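Local coordinates for protein glucoamylase (Thermoanaerobacterium thermosaccharolyticum, PDB 1LF6) that hydrolyses terminal alpha-1,4-linked glucose residues one after another from the non-reducing ends of glucan chains, probably releasing beta-D-glucose, as a family 15 glycoside hydrolase, at residues A22-E28 against I201-N207; E29-A33 against G326-D331; D510-F515 against Y526-E530; V532-F536 against V558-I563. One frame throughout, in Å; residues are numbered along the deposited sequence.

Contact 1: residues A22-E28 against I201-N207; sequences AVNGPGE and IGYYKVN
The ring of Tyr203 (chi1 m) packs against the irregular loop 22-28, with Val23 O at its edge and Gly25 CA over one face, 3.4 Å from the ring centroid, a CH-pi contact; a CB there would clash. Ala22 CB lies 3.5 Å from Tyr203 CE2. A cis peptide precedes Pro26; Gly27 (phi/psi 94/166, angles that call for glycine) has its CA 4.5 Å from Tyr203 CA. Glycines thus make room for an aromatic ring at a strand end. In the turn that follows, Asn207 (chi1 p) takes Tyr203 N on OD1 at 2.8 Å and gives ND2 to Val23 O at 2.6 Å. Glu28 N bonds Tyr204 O at 3.0 Å; Tyr204 (chi1 t) has CD2 4.3 Å from Glu28 CB. Glu28 (t,t) and extended Lys205 (m,t,t,t) form a salt bridge, Glu28 OE2 to Lys205 NZ 3.0 Å. A water joins Ala22 O to Tyr203 OH, itself bonded to Arg227 N. The contact covers the end of edge strand 198-203, beside strands 225-228 and 230-236 of the N-terminal beta sandwich.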
loop_
_atom_site.group_PDB
_atom_site.type_symbol
_atom_site.label_atom_id
_atom_site.label_comp_id
_atom_site.label_asym_id
_atom_site.label_seq_id
_atom_site.Cartn_x
_atom_site.Cartn_y
_atom_site.Cartn_z
ATOM N N ALA A 22 31.551 1.306 -18.770
ATOM C CA ALA A 22 30.650 2.236 -19.438
ATOM C C ALA A 22 31.294 3.622 -19.408
ATOM O O ALA A 22 32.114 3.913 -18.534
ATOM C CB ALA A 22 29.302 2.257 -18.725
ATOM N N VAL A 23 30.921 4.475 -20.357
ATOM C CA VAL A 23 31.492 5.813 -20.435
ATOM C C VAL A 23 30.462 6.932 -20.308
ATOM O O VAL A 23 29.269 6.727 -20.523
ATOM C CB VAL A 23 32.247 6.010 -21.769
ATOM C CG1 VAL A 23 33.434 5.067 -21.841
ATOM C CG2 VAL A 23 31.305 5.756 -22.934
ATOM N N ASN A 24 30.947 8.121 -19.957
ATOM C CA ASN A 24 30.106 9.307 -19.817
ATOM C C ASN A 24 29.001 9.169 -18.775
ATOM O O ASN A 24 27.847 9.503 -19.039
ATOM C CB ASN A 24 29.486 9.671 -21.169
ATOM C CG ASN A 24 30.527 9.852 -22.253
ATOM O OD1 ASN A 24 31.470 10.637 -22.103
ATOM N ND2 ASN A 24 30.363 9.133 -23.358
ATOM N N GLY A 25 29.361 8.678 -17.595
ATOM C CA GLY A 25 28.385 8.531 -16.533
ATOM C C GLY A 25 28.155 9.868 -15.857
ATOM O O GLY A 25 28.636 10.889 -16.343
ATOM N N PRO A 26 27.428 9.902 -14.729
ATOM C CA PRO A 26 26.813 8.755 -14.055
ATOM C C PRO A 26 25.402 8.481 -14.578
ATOM O O PRO A 26 24.680 7.650 -14.037
ATOM C CB PRO A 26 26.805 9.197 -12.602
ATOM C CG PRO A 26 26.437 10.644 -12.736
ATOM C CD PRO A 26 27.311 11.115 -13.896
ATOM N N GLY A 27 25.021 9.188 -15.635
ATOM C CA GLY A 27 23.700 9.011 -16.197
ATOM C C GLY A 27 22.730 10.028 -15.624
ATOM O O GLY A 27 23.017 10.678 -14.618
ATOM N N GLU A 28 21.574 10.155 -16.263
ATOM C CA GLU A 28 20.550 11.093 -15.834
ATOM C C GLU A 28 19.742 10.523 -14.666
ATOM O O GLU A 28 19.758 9.316 -14.425
ATOM C CB GLU A 28 19.632 11.406 -17.011
ATOM C CG GLU A 28 18.763 12.624 -16.821
ATOM C CD GLU A 28 18.024 12.988 -18.088
ATOM O OE1 GLU A 28 18.683 13.122 -19.143
ATOM O OE2 GLU A 28 16.785 13.139 -18.031
ATOM N N ILE A 201 25.942 -2.979 -19.336
ATOM C CA ILE A 201 25.549 -2.149 -18.208
ATOM C C ILE A 201 25.881 -0.707 -18.573
ATOM O O ILE A 201 27.048 -0.304 -18.556
ATOM C CB ILE A 201 26.318 -2.558 -16.940
ATOM C CG1 ILE A 201 26.108 -4.053 -16.681
ATOM C CG2 ILE A 201 25.841 -1.735 -15.748
ATOM C CD1 ILE A 201 26.965 -4.619 -15.578
ATOM N N GLY A 202 24.854 0.064 -18.922
ATOM C CA GLY A 202 25.071 1.446 -19.310
ATOM C C GLY A 202 24.403 2.473 -18.414
ATOM O O GLY A 202 23.686 2.127 -17.478
ATOM N N TYR A 203 24.643 3.745 -18.712
ATOM C CA TYR A 203 24.080 4.844 -17.942
ATOM C C TYR A 203 22.745 5.310 -18.501
ATOM O O TYR A 203 22.597 5.492 -19.710
ATOM C CB TYR A 203 25.076 6.001 -17.903
ATOM C CG TYR A 203 26.304 5.663 -17.100
ATOM C CD1 TYR A 203 26.215 5.440 -15.727
ATOM C CD2 TYR A 203 27.552 5.527 -17.712
ATOM C CE1 TYR A 203 27.330 5.089 -14.983
ATOM C CE2 TYR A 203 28.676 5.175 -16.971
ATOM C CZ TYR A 203 28.557 4.956 -15.608
ATOM O OH TYR A 203 29.653 4.592 -14.866
ATOM N N TYR A 204 21.779 5.502 -17.606
ATOM C CA TYR A 204 20.430 5.924 -17.978
ATOM C C TYR A 204 20.399 7.163 -18.871
ATOM O O TYR A 204 20.941 8.211 -18.520
ATOM C CB TYR A 204 19.597 6.169 -16.711
ATOM C CG TYR A 204 18.159 6.556 -16.976
ATOM C CD1 TYR A 204 17.364 5.810 -17.844
ATOM C CD2 TYR A 204 17.590 7.668 -16.355
ATOM C CE1 TYR A 204 16.038 6.158 -18.089
ATOM C CE2 TYR A 204 16.262 8.027 -16.591
ATOM C CZ TYR A 204 15.493 7.265 -17.461
ATOM O OH TYR A 204 14.184 7.611 -17.705
ATOM N N LYS A 205 19.745 7.022 -20.023
ATOM C CA LYS A 205 19.606 8.093 -21.008
ATOM C C LYS A 205 20.918 8.533 -21.652
ATOM O O LYS A 205 20.980 9.578 -22.301
ATOM C CB LYS A 205 18.903 9.306 -20.389
ATOM C CG LYS A 205 17.415 9.096 -20.168
ATOM C CD LYS A 205 16.740 10.345 -19.626
ATOM C CE LYS A 205 15.244 10.126 -19.452
ATOM N NZ LYS A 205 14.558 11.318 -18.875
ATOM N N VAL A 206 21.964 7.732 -21.480
ATOM C CA VAL A 206 23.265 8.042 -22.064
ATOM C C VAL A 206 23.653 6.934 -23.038
ATOM O O VAL A 206 23.655 7.135 -24.252
ATOM C CB VAL A 206 24.355 8.166 -20.981
ATOM C CG1 VAL A 206 25.681 8.547 -21.622
ATOM C CG2 VAL A 206 23.947 9.208 -19.952
ATOM N N ASN A 207 23.979 5.766 -22.497
ATOM C CA ASN A 207 24.349 4.620 -23.318
ATOM C C ASN A 207 23.737 3.333 -22.774
ATOM O O ASN A 207 24.340 2.262 -22.854
ATOM C CB ASN A 207 25.872 4.482 -23.403
ATOM C CG ASN A 207 26.548 4.612 -22.054
ATOM O OD1 ASN A 207 26.120 4.010 -21.066
ATOM N ND2 ASN A 207 27.620 5.392 -22.007
HETATM O O HOH W 1 31.842 2.761 -15.789
#

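Contact 2: residues E29-A33 against G326-D331; sequences EDTWA and GDGQRD
This is an interdomain contact, mostly polar and built on backbone atoms: the extended loop 29-33 of the N-terminal beta domain lies against loop 326-331 of the family 15 catalytic domain, a loop whose first three residues form a 3-10 turn. Thr31 CA pairs with Asp331 CA, and Trp32 CA with Gly326 CA, both at 4.5 Å. Asp331 N donates to Asp30 O at 3.1 Å, and Asp30 N reaches back weakly to Asp331 OD1 at 3.5 Å, with Asp331 at chi1 p. Thr31 (chi1 -159°) puts OG1 into a cup of three carbonyl oxygens: Gly326 O at 2.5 Å, Asp327 O and Gln329 O both at 2.6 Å. Its single hydroxyl proton could serve any of the three. Gln329 N closes the 3-10 turn on Gly326 O at 2.9 Å, and Trp32 N makes a weak bond to the same oxygen at 3.1 Å. The Trp32 indole (chi1 m, chi2 99°) brings CZ2 to 3.6 Å from Asp331 O and meets His158 edge-to-face; Asp30 OD2 bonds the same histidine. Gly326 directly follows Trp325, a likely substrate-binding residue: this is a domain interface that probably lies beside the substrate site of the (alpha/alpha)6 barrel.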
loop_
_atom_site.group_PDB
_atom_site.type_symbol
_atom_site.label_atom_id
_atom_site.label_comp_id
_atom_site.label_asym_id
_atom_site.label_seq_id
_atom_site.Cartn_x
_atom_site.Cartn_y
_atom_site.Cartn_z
ATOM N N GLU A 29 19.041 11.394 -13.946
ATOM C CA GLU A 29 18.253 11.043 -12.785
ATOM C C GLU A 29 16.965 10.370 -13.288
ATOM O O GLU A 29 16.598 10.471 -14.446
ATOM C CB GLU A 29 17.897 12.283 -11.973
ATOM C CG GLU A 29 19.068 12.896 -11.215
ATOM C CD GLU A 29 18.674 14.129 -10.425
ATOM O OE1 GLU A 29 19.539 14.697 -9.726
ATOM O OE2 GLU A 29 17.486 14.517 -10.505
ATOM N N ASP A 30 16.505 9.585 -12.386
ATOM C CA ASP A 30 15.415 8.616 -12.666
ATOM C C ASP A 30 14.304 8.914 -11.673
ATOM O O ASP A 30 14.418 9.814 -10.799
ATOM C CB ASP A 30 16.004 7.233 -12.580
ATOM C CG ASP A 30 15.308 6.093 -13.225
ATOM O OD1 ASP A 30 14.371 6.172 -14.032
ATOM O OD2 ASP A 30 15.791 4.935 -12.981
ATOM N N THR A 31 13.308 8.090 -11.670
ATOM C CA THR A 31 12.052 8.234 -10.975
ATOM C C THR A 31 11.539 6.869 -10.597
ATOM O O THR A 31 11.901 5.885 -11.288
ATOM C CB THR A 31 11.066 8.995 -11.895
ATOM O OG1 THR A 31 10.007 9.593 -11.186
ATOM C CG2 THR A 31 10.636 8.249 -13.117
ATOM N N TRP A 32 10.595 6.769 -9.703
ATOM C CA TRP A 32 10.035 5.427 -9.420
ATOM C C TRP A 32 8.958 5.120 -10.432
ATOM O O TRP A 32 8.542 5.946 -11.235
ATOM C CB TRP A 32 9.539 5.383 -7.984
ATOM C CG TRP A 32 10.657 5.472 -6.966
ATOM C CD1 TRP A 32 11.002 6.638 -6.324
ATOM C CD2 TRP A 32 11.595 4.482 -6.584
ATOM N NE1 TRP A 32 12.078 6.399 -5.509
ATOM C CE2 TRP A 32 12.461 5.085 -5.640
ATOM C CE3 TRP A 32 11.765 3.131 -6.901
ATOM C CZ2 TRP A 32 13.500 4.384 -5.043
ATOM C CZ3 TRP A 32 12.789 2.437 -6.295
ATOM C CH2 TRP A 32 13.643 3.067 -5.380
ATOM N N ALA A 33 8.437 3.905 -10.343
ATOM C CA ALA A 33 7.359 3.451 -11.216
ATOM C C ALA A 33 5.979 3.936 -10.774
ATOM O O ALA A 33 5.789 4.380 -9.643
ATOM C CB ALA A 33 7.366 1.920 -11.295
ATOM N N GLY A 326 4.932 8.134 -8.295
ATOM C CA GLY A 326 6.350 7.841 -8.415
ATOM C C GLY A 326 6.950 8.345 -9.710
ATOM O O GLY A 326 8.126 8.712 -9.756
ATOM N N ASP A 327 6.141 8.359 -10.766
ATOM C CA ASP A 327 6.587 8.828 -12.074
ATOM C C ASP A 327 7.151 10.241 -11.954
ATOM O O ASP A 327 8.096 10.607 -12.657
ATOM C CB ASP A 327 5.413 8.826 -13.057
ATOM C CG ASP A 327 5.806 9.315 -14.437
ATOM O OD1 ASP A 327 4.899 9.643 -15.231
ATOM O OD2 ASP A 327 7.021 9.367 -14.733
ATOM N N GLY A 328 6.564 11.030 -11.058
ATOM C CA GLY A 328 7.016 12.394 -10.856
ATOM C C GLY A 328 7.909 12.564 -9.640
ATOM O O GLY A 328 8.354 13.675 -9.344
ATOM N N GLN A 329 8.173 11.471 -8.929
ATOM C CA GLN A 329 9.027 11.524 -7.747
ATOM C C GLN A 329 10.476 11.206 -8.087
ATOM O O GLN A 329 10.760 10.233 -8.792
ATOM C CB GLN A 329 8.537 10.544 -6.674
ATOM C CG GLN A 329 7.298 10.999 -5.917
ATOM C CD GLN A 329 7.186 10.340 -4.552
ATOM O OE1 GLN A 329 8.097 10.437 -3.726
ATOM N NE2 GLN A 329 6.064 9.671 -4.306
ATOM N N ARG A 330 11.395 12.026 -7.582
ATOM C CA ARG A 330 12.813 11.808 -7.833
ATOM C C ARG A 330 13.222 10.518 -7.124
ATOM O O ARG A 330 12.733 10.207 -6.039
ATOM C CB ARG A 330 13.647 12.996 -7.338
ATOM C CG ARG A 330 15.050 13.039 -7.947
ATOM C CD ARG A 330 15.770 14.350 -7.648
ATOM N NE ARG A 330 16.062 14.514 -6.228
ATOM C CZ ARG A 330 16.684 15.568 -5.710
ATOM N NH1 ARG A 330 17.083 16.559 -6.496
ATOM N NH2 ARG A 330 16.913 15.630 -4.405
ATOM N N ASP A 331 14.126 9.779 -7.757
ATOM C CA ASP A 331 14.600 8.487 -7.267
ATOM C C ASP A 331 15.312 8.379 -5.916
ATOM O O ASP A 331 15.589 7.265 -5.469
ATOM C CB ASP A 331 15.496 7.855 -8.333
ATOM C CG ASP A 331 16.732 8.695 -8.630
ATOM O OD1 ASP A 331 16.591 9.909 -8.911
ATOM O OD2 ASP A 331 17.849 8.139 -8.587
#

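Contact 3: residues D510-F515 against Y526-E530; sequences DPDADF and YDQKE
Tyr526, near the end of strand 524-527, still pairs with Ile517 in a two-stranded antiparallel hairpin and points away from 510-515. At Asp527 (chi1 t) the strand gives way to a 3-10 turn, and the carboxylate of Asp527 serves both sides: OD1 takes Lys529 N at 2.9 Å, an Asx turn, while OD2 takes Phe515 N at 3.0 Å. Gln528 N donates to Phe515 O at 2.8 Å, so the loop packs at the open end of hairpin 516-519/524-527. The Gln528 CA-CB bond (side chain p,t) points toward 510-515; NE2 makes a weak bond of 3.3 Å to Ala513 O, while OE1 bonds Gly507 N. Lys529 (m,t,m,t) reaches along the type I turn Asp510-Ala513, itself begun by an Asx turn at Asp510. Lys529 CG is 3.3 Å from Pro511 O, and Lys529 NZ meets Asp512 O at 3.0 Å and, in a salt bridge, Asp514 OD2 at 2.8 Å. Glu530 folds back so that OE2 accepts Asp527 N at 2.9 Å, within its own segment. Asp514 OD2 and Asp527 OD2 come within 3.8 Å, so the lysine ammonium bound to Asp514 offsets a local excess of acid, and the contact between these segments is mainly polar.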
loop_
_atom_site.group_PDB
_atom_site.type_symbol
_atom_site.label_atom_id
_atom_site.label_comp_id
_atom_site.label_asym_id
_atom_site.label_seq_id
_atom_site.Cartn_x
_atom_site.Cartn_y
_atom_site.Cartn_z
ATOM N N ASP A 510 -16.202 27.011 20.117
ATOM C CA ASP A 510 -17.533 27.368 19.642
ATOM C C ASP A 510 -17.627 27.183 18.130
ATOM O O ASP A 510 -17.103 27.983 17.359
ATOM C CB ASP A 510 -17.849 28.811 20.032
ATOM C CG ASP A 510 -19.199 29.270 19.523
ATOM O OD1 ASP A 510 -20.084 28.415 19.304
ATOM O OD2 ASP A 510 -19.378 30.493 19.357
ATOM N N PRO A 511 -18.310 26.114 17.690
ATOM C CA PRO A 511 -18.482 25.795 16.273
ATOM C C PRO A 511 -19.328 26.791 15.488
ATOM O O PRO A 511 -19.386 26.726 14.260
ATOM C CB PRO A 511 -19.096 24.400 16.313
ATOM C CG PRO A 511 -19.961 24.468 17.525
ATOM C CD PRO A 511 -19.071 25.174 18.533
ATOM N N ASP A 512 -19.984 27.712 16.184
ATOM C CA ASP A 512 -20.802 28.706 15.503
ATOM C C ASP A 512 -19.994 29.965 15.215
ATOM O O ASP A 512 -20.376 30.778 14.378
ATOM C CB ASP A 512 -22.029 29.069 16.342
ATOM C CG ASP A 512 -22.954 27.887 16.569
ATOM O OD1 ASP A 512 -23.296 27.200 15.586
ATOM O OD2 ASP A 512 -23.343 27.654 17.732
ATOM N N ALA A 513 -18.866 30.118 15.900
ATOM C CA ALA A 513 -18.027 31.296 15.703
ATOM C C ALA A 513 -17.276 31.246 14.383
ATOM O O ALA A 513 -17.170 30.196 13.749
ATOM C CB ALA A 513 -17.037 31.432 16.853
ATOM N N ASP A 514 -16.770 32.405 13.974
ATOM C CA ASP A 514 -15.999 32.519 12.756
ATOM C C ASP A 514 -14.557 32.172 13.119
ATOM O O ASP A 514 -14.079 32.531 14.191
ATOM C CB ASP A 514 -16.088 33.947 12.208
ATOM C CG ASP A 514 -17.473 34.281 11.676
ATOM O OD1 ASP A 514 -17.756 35.475 11.456
ATOM O OD2 ASP A 514 -18.279 33.344 11.471
ATOM N N PHE A 515 -13.877 31.457 12.232
ATOM C CA PHE A 515 -12.497 31.058 12.462
ATOM C C PHE A 515 -11.967 30.536 11.135
ATOM O O PHE A 515 -12.464 29.545 10.602
ATOM C CB PHE A 515 -12.448 29.976 13.550
ATOM C CG PHE A 515 -11.057 29.595 13.979
ATOM C CD1 PHE A 515 -10.342 28.626 13.285
ATOM C CD2 PHE A 515 -10.467 30.195 15.088
ATOM C CE1 PHE A 515 -9.063 28.258 13.689
ATOM C CE2 PHE A 515 -9.184 29.835 15.498
ATOM C CZ PHE A 515 -8.483 28.865 14.796
ATOM N N TYR A 526 -10.451 29.114 4.262
ATOM C CA TYR A 526 -11.905 29.181 4.428
ATOM C C TYR A 526 -12.302 29.229 5.901
ATOM O O TYR A 526 -11.482 28.996 6.781
ATOM C CB TYR A 526 -12.577 27.960 3.788
ATOM C CG TYR A 526 -12.133 27.674 2.373
ATOM C CD1 TYR A 526 -10.960 26.959 2.123
ATOM C CD2 TYR A 526 -12.848 28.170 1.286
ATOM C CE1 TYR A 526 -10.510 26.752 0.826
ATOM C CE2 TYR A 526 -12.405 27.970 -0.017
ATOM C CZ TYR A 526 -11.236 27.264 -0.240
ATOM O OH TYR A 526 -10.785 27.072 -1.523
ATOM N N ASP A 527 -13.566 29.543 6.156
ATOM C CA ASP A 527 -14.085 29.574 7.513
ATOM C C ASP A 527 -14.380 28.119 7.878
ATOM O O ASP A 527 -14.844 27.346 7.032
ATOM C CB ASP A 527 -15.359 30.418 7.582
ATOM C CG ASP A 527 -15.991 30.400 8.963
ATOM O OD1 ASP A 527 -16.887 29.554 9.211
ATOM O OD2 ASP A 527 -15.580 31.221 9.815
ATOM N N GLN A 528 -14.097 27.747 9.124
ATOM C CA GLN A 528 -14.300 26.378 9.588
ATOM C C GLN A 528 -15.681 25.813 9.268
ATOM O O GLN A 528 -15.820 24.621 8.998
ATOM C CB GLN A 528 -14.032 26.280 11.105
ATOM C CG GLN A 528 -14.864 27.213 11.961
ATOM C CD GLN A 528 -14.626 27.008 13.450
ATOM O OE1 GLN A 528 -13.574 26.524 13.864
ATOM N NE2 GLN A 528 -15.601 27.394 14.260
ATOM N N LYS A 529 -16.696 26.668 9.288
ATOM C CA LYS A 529 -18.068 26.244 9.015
ATOM C C LYS A 529 -18.361 25.903 7.551
ATOM O O LYS A 529 -19.410 25.339 7.247
ATOM C CB LYS A 529 -19.045 27.313 9.512
ATOM C CG LYS A 529 -19.019 27.494 11.027
ATOM C CD LYS A 529 -19.857 28.678 11.460
ATOM C CE LYS A 529 -19.211 29.991 11.024
ATOM N NZ LYS A 529 -20.050 31.138 11.413
ATOM N N GLU A 530 -17.437 26.233 6.653
ATOM C CA GLU A 530 -17.614 25.931 5.230
ATOM C C GLU A 530 -17.108 24.529 4.903
ATOM O O GLU A 530 -17.366 24.006 3.819
ATOM C CB GLU A 530 -16.811 26.900 4.351
ATOM C CG GLU A 530 -17.147 28.380 4.446
ATOM C CD GLU A 530 -16.266 29.206 3.519
ATOM O OE1 GLU A 530 -16.346 29.005 2.289
ATOM O OE2 GLU A 530 -15.482 30.050 4.011
#

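Contact 4: residues V532-F536 against V558-I563; sequences VDPSF and VVDSTI
Val532, extended at phi/psi -114/156 and with chi1 m, is the main bump here: it presses into a hollow lined by Val558, Val559 and Thr562 of the last turn of helix 550-562 and by Ile563 just beyond it. Val532 CA is 6.4 Å from Val559 CA. Val532 CG1 meets Val558 CG1 at 3.7 Å; Val532 CG2 lies 3.5 Å from Thr562 OG1 and 4.2 Å from Ile563 CD1. Ile563 (p,t) extends its CD1 to the Pro534 ring, 3.5 Å from Pro534 CD. Val559 (chi1 t) fills the next gap, its CG2 3.8 Å from Phe536 CE1 and its CG1 4.4 Å from Pro534 CB. Asp533 points away from the helix: OD1 accepts Ser535 N at 2.7 Å, an Asx turn opening the 3-10 segment, and OD2 bonds Trp437 NE1; the Asp533 side chain is about 5 Å from that of Glu435, the probable proton acceptor. With no hydrogen bond across it, the contact rests on shape and mainly apolar packing.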
loop_
_atom_site.group_PDB
_atom_site.type_symbol
_atom_site.label_atom_id
_atom_site.label_comp_id
_atom_site.label_asym_id
_atom_site.label_seq_id
_atom_site.Cartn_x
_atom_site.Cartn_y
_atom_site.Cartn_z
ATOM N N VAL A 532 -16.908 20.472 5.475
ATOM C CA VAL A 532 -17.494 19.248 6.016
ATOM C C VAL A 532 -16.606 18.074 5.607
ATOM O O VAL A 532 -15.869 18.157 4.623
ATOM C CB VAL A 532 -18.960 19.024 5.538
ATOM C CG1 VAL A 532 -19.849 20.106 6.126
ATOM C CG2 VAL A 532 -19.048 19.005 4.018
ATOM N N ASP A 533 -16.676 16.989 6.371
ATOM C CA ASP A 533 -15.825 15.819 6.160
ATOM C C ASP A 533 -16.611 14.555 6.540
ATOM O O ASP A 533 -17.157 14.467 7.637
ATOM C CB ASP A 533 -14.597 15.993 7.065
ATOM C CG ASP A 533 -13.557 14.906 6.891
ATOM O OD1 ASP A 533 -13.931 13.728 6.710
ATOM O OD2 ASP A 533 -12.351 15.237 6.966
ATOM N N PRO A 534 -16.677 13.560 5.639
ATOM C CA PRO A 534 -17.420 12.331 5.947
ATOM C C PRO A 534 -16.886 11.555 7.149
ATOM O O PRO A 534 -17.537 10.629 7.632
ATOM C CB PRO A 534 -17.329 11.535 4.649
ATOM C CG PRO A 534 -16.077 12.022 4.035
ATOM C CD PRO A 534 -16.111 13.499 4.282
ATOM N N SER A 535 -15.709 11.947 7.632
ATOM C CA SER A 535 -15.089 11.297 8.781
ATOM C C SER A 535 -15.960 11.379 10.029
ATOM O O SER A 535 -15.747 10.631 10.984
ATOM C CB SER A 535 -13.725 11.932 9.082
ATOM O OG SER A 535 -12.829 11.759 7.996
ATOM N N PHE A 536 -16.921 12.298 10.040
ATOM C CA PHE A 536 -17.787 12.429 11.203
ATOM C C PHE A 536 -18.535 11.121 11.428
ATOM O O PHE A 536 -18.984 10.848 12.538
ATOM C CB PHE A 536 -18.793 13.571 11.025
ATOM C CG PHE A 536 -19.967 13.217 10.158
ATOM C CD1 PHE A 536 -19.838 13.160 8.774
ATOM C CD2 PHE A 536 -21.203 12.922 10.730
ATOM C CE1 PHE A 536 -20.919 12.813 7.970
ATOM C CE2 PHE A 536 -22.289 12.573 9.935
ATOM C CZ PHE A 536 -22.149 12.517 8.549
ATOM N N VAL A 558 -25.754 17.599 4.138
ATOM C CA VAL A 558 -24.767 18.565 3.682
ATOM C C VAL A 558 -23.600 17.879 2.979
ATOM O O VAL A 558 -23.103 18.362 1.955
ATOM C CB VAL A 558 -24.238 19.403 4.868
ATOM C CG1 VAL A 558 -23.163 20.354 4.398
ATOM C CG2 VAL A 558 -25.386 20.178 5.501
ATOM N N VAL A 559 -23.158 16.754 3.532
ATOM C CA VAL A 559 -22.060 16.009 2.937
ATOM C C VAL A 559 -22.418 15.504 1.536
ATOM O O VAL A 559 -21.635 15.661 0.602
ATOM C CB VAL A 559 -21.662 14.811 3.825
ATOM C CG1 VAL A 559 -20.754 13.866 3.059
ATOM C CG2 VAL A 559 -20.957 15.321 5.075
ATOM N N ASP A 560 -23.594 14.901 1.387
ATOM C CA ASP A 560 -23.992 14.389 0.082
ATOM C C ASP A 560 -24.293 15.488 -0.937
ATOM O O ASP A 560 -24.177 15.272 -2.145
ATOM C CB ASP A 560 -25.195 13.454 0.217
ATOM C CG ASP A 560 -24.835 12.148 0.912
ATOM O OD1 ASP A 560 -23.623 11.865 1.028
ATOM O OD2 ASP A 560 -25.752 11.409 1.321
ATOM N N SER A 561 -24.664 16.668 -0.455
ATOM C CA SER A 561 -24.965 17.785 -1.347
ATOM C C SER A 561 -23.696 18.493 -1.803
ATOM O O SER A 561 -23.695 19.180 -2.815
ATOM C CB SER A 561 -25.864 18.808 -0.646
ATOM O OG SER A 561 -27.093 18.219 -0.274
ATOM N N THR A 562 -22.606 18.313 -1.066
ATOM C CA THR A 562 -21.376 19.010 -1.412
ATOM C C THR A 562 -20.182 18.170 -1.856
ATOM O O THR A 562 -19.409 18.603 -2.709
ATOM C CB THR A 562 -20.915 19.896 -0.230
ATOM O OG1 THR A 562 -20.537 19.065 0.873
ATOM C CG2 THR A 562 -22.046 20.802 0.223
ATOM N N ILE A 563 -20.018 16.978 -1.292
ATOM C CA ILE A 563 -18.858 16.175 -1.650
ATOM C C ILE A 563 -19.128 14.724 -2.019
ATOM O O ILE A 563 -18.257 13.860 -1.868
ATOM C CB ILE A 563 -17.792 16.227 -0.527
ATOM C CG1 ILE A 563 -18.409 15.784 0.800
ATOM C CG2 ILE A 563 -17.242 17.655 -0.400
ATOM C CD1 ILE A 563 -17.421 15.738 1.957
#

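How the contacts relate
Contacts 1 and 2 follow one continuous run of chain, 22-33, first over an edge strand of the N-terminal beta domain and then onto the catalytic domain; they touch where Tyr204 CE2 lies 3.3 Å from Glu29 O. Contacts 3 and 4 likewise adjoin in sequence, but both stay within the catalytic domain, about 51-56 Å from contact 1 centre to centre. Contact 4 is the buried one, with no hydrogen bond across it and mainly apolar side chains. The other three, partly buried, all carry hydrogen bonds, in contact 1 alongside packing round an aromatic ring. Contacts 1 and 3 each add a salt bridge, between exposed side chains in contact 1 and from a buried lysine in contact 3; contact 2 leans on backbone carbonyls and a threonine hydroxyl.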